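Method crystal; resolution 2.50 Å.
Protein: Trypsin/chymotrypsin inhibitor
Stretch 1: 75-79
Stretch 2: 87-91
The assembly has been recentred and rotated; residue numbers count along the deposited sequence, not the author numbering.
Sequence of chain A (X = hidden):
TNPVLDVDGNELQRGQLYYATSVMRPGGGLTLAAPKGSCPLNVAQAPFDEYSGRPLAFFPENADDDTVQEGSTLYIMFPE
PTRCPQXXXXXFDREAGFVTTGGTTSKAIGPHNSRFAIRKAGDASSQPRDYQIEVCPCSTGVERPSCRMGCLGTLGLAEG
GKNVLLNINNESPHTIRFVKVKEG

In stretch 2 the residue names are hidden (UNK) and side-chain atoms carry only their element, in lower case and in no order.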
# COMPACT_ATOMS: atom_id res chain seq x y z
N TYR A 75 -11.58 -0.99 -4.33
CA TYR A 75 -10.21 -0.86 -4.81
C TYR A 75 -9.37 -2.00 -4.29
O TYR A 75 -9.66 -2.59 -3.23
CB TYR A 75 -9.59 0.45 -4.36
CG TYR A 75 -10.47 1.62 -4.61
CD1 TYR A 75 -10.84 1.94 -5.89
CD2 TYR A 75 -10.95 2.38 -3.55
CE1 TYR A 75 -11.66 3.02 -6.14
CE2 TYR A 75 -11.77 3.45 -3.78
CZ TYR A 75 -12.12 3.78 -5.08
OH TYR A 75 -12.95 4.85 -5.34
N ILE A 76 -8.31 -2.30 -5.02
CA ILE A 76 -7.40 -3.38 -4.68
C ILE A 76 -5.99 -2.84 -4.74
O ILE A 76 -5.65 -2.05 -5.62
CB ILE A 76 -7.55 -4.58 -5.65
CG1 ILE A 76 -9.01 -4.97 -5.82
CG2 ILE A 76 -6.72 -5.78 -5.16
CD1 ILE A 76 -9.26 -5.99 -6.94
N MET A 77 -5.14 -3.30 -3.81
CA MET A 77 -3.74 -2.93 -3.85
C MET A 77 -2.88 -4.01 -3.21
O MET A 77 -3.38 -4.87 -2.49
CB MET A 77 -3.52 -1.57 -3.19
CG MET A 77 -3.94 -1.44 -1.73
SD MET A 77 -2.91 -0.26 -0.82
CE MET A 77 -3.13 1.22 -1.80
N PHE A 78 -1.60 -3.98 -3.55
CA PHE A 78 -0.59 -4.69 -2.80
C PHE A 78 -0.02 -3.70 -1.79
O PHE A 78 0.73 -2.79 -2.18
CB PHE A 78 0.52 -5.21 -3.72
CG PHE A 78 0.09 -6.25 -4.70
CD1 PHE A 78 0.22 -7.60 -4.41
CD2 PHE A 78 -0.39 -5.89 -5.96
CE1 PHE A 78 -0.15 -8.58 -5.34
CE2 PHE A 78 -0.76 -6.86 -6.89
CZ PHE A 78 -0.64 -8.21 -6.58
N PRO A 79 -0.34 -3.82 -0.52
CA PRO A 79 0.12 -2.77 0.41
C PRO A 79 1.58 -2.94 0.79
O PRO A 79 1.94 -3.21 1.93
CB PRO A 79 -0.82 -2.94 1.59
CG PRO A 79 -1.17 -4.37 1.59
CD PRO A 79 -1.12 -4.87 0.15
N UNK A 87 1.43 4.24 -7.43
CA UNK A 87 0.72 3.50 -6.40
C UNK A 87 0.56 2.04 -6.82
O UNK A 87 0.53 1.71 -8.01
c UNK A 87 -0.65 4.12 -6.13
o UNK A 87 -1.57 3.90 -7.18
N UNK A 88 0.52 1.17 -5.84
CA UNK A 88 0.23 -0.23 -6.06
C UNK A 88 -1.28 -0.53 -6.10
O UNK A 88 -1.69 -1.68 -5.88
c UNK A 88 2.41 -1.04 -5.16
c UNK A 88 0.90 -1.07 -4.98
o UNK A 88 0.56 -0.52 -3.70
N UNK A 89 -2.10 0.49 -6.34
CA UNK A 89 -3.54 0.32 -6.53
C UNK A 89 -3.78 -0.19 -7.95
O UNK A 89 -3.27 0.38 -8.92
c UNK A 89 -5.69 1.55 -6.80
c UNK A 89 -4.28 1.64 -6.30
c UNK A 89 -4.30 2.00 -4.84
N UNK A 90 -4.56 -1.26 -8.07
CA UNK A 90 -4.88 -1.81 -9.38
C UNK A 90 -5.68 -0.81 -10.19
O UNK A 90 -6.58 -0.15 -9.67
c UNK A 90 -5.51 -5.58 -8.81
n UNK A 90 -3.62 -5.60 -7.61
c UNK A 90 -6.62 -6.17 -9.43
c UNK A 90 -4.60 -6.41 -8.12
c UNK A 90 -5.04 -4.25 -8.69
c UNK A 90 -5.86 -8.32 -8.66
c UNK A 90 -5.70 -3.08 -9.25
c UNK A 90 -3.89 -4.30 -7.96
c UNK A 90 -4.76 -7.77 -8.04
c UNK A 90 -6.78 -7.52 -9.35
N UNK A 91 -5.40 -0.76 -11.49
CA UNK A 91 -6.24 -0.01 -12.41
C UNK A 91 -6.21 -0.76 -13.72
O UNK A 91 -5.21 -1.42 -14.05
c UNK A 91 -5.78 1.45 -12.56
c UNK A 91 -4.30 1.50 -12.95
o UNK A 91 -6.57 2.14 -13.55
O HOH W 1 -8.05 -0.61 -7.58

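Position 87 carries two side-chain atoms, one carbon followed by one oxygen. Its CB stays 5.8 Å from Met-77 CE, the nearest approach of the side chain to stretch 1. A lone hydroxyl on CB is the outline of serine. Ser-87, with chi1 at 72° (p), is therefore no part of the contact, and its hydroxyl is hydrogen-bonded elsewhere in the structure.

Position 88 has three side-chain atoms: a carbon bearing one oxygen and one carbon. Its CA-to-CB bond points toward stretch 1, and the side-chain oxygen lies 2.7 Å from Phe-78 O. A beta-branched hydroxyl side chain is threonine; valine, of the same shape, would have a carbon in place of the oxygen and could not make this bond. In Thr-88, chi1 of 51° (p) places OG1 to donate to the carbonyl of Phe-78.

Position 89 shows three carbons, one carrying the other two, with no heteroatom. One of the branch carbons lies 3.3 Å from Met-77 CE, a close apolar contact, although the CA-to-CB bond points sideways. This short, branched, apolar side chain is valine, and the touching atom is CG2. The backbones of Val-89 and Met-77 are bridged, with their CA atoms 4.2 Å apart.

Position 90 holds ten side-chain atoms: one carbon leading to fused five- and six-membered rings that contain eight carbons and one nitrogen. Ile-76 CG2 sits over one face, 3.8 Å from the centroid of the five-membered ring and 15° off its normal, the geometry of a CH-pi contact. The Phe-78 ring approaches obliquely, its plane at 37° to the five-membered ring, and Phe-78 CE2 comes within 3.2 Å of the ring nitrogen of position 90. Only tryptophan has this bicyclic indole; the nitrogen is NE1 of Trp-90. Ile-76 CD1 extends the packing to Trp-90 CE3 at 3.6 Å.

Position 91 has three side-chain atoms, a carbon carrying one oxygen and one carbon. The CA-to-CB bond points away, and the side chain makes no contact with stretch 1. By composition it is threonine, Thr-91, set by chi1 at 176° (t).

The contact works through a short backbone register reinforced by side chains. Trp-90 N donates to Ile-76 O at 2.8 Å with an angle of 165°, while Phe-78 N donates to Thr-88 O at 3.3 Å and 150°, so the two bonds flank the single Met-77/Val-89 bridge. Water 1 extends the link, its O accepting from Ile-76 N at 3.1 Å and lying 2.6 Å from Trp-90 O, to which it can donate. With the indole packed against Ile-76 and Phe-78, the two stretches together bury 429 Å².

Stretch 2 87-91: STVWT
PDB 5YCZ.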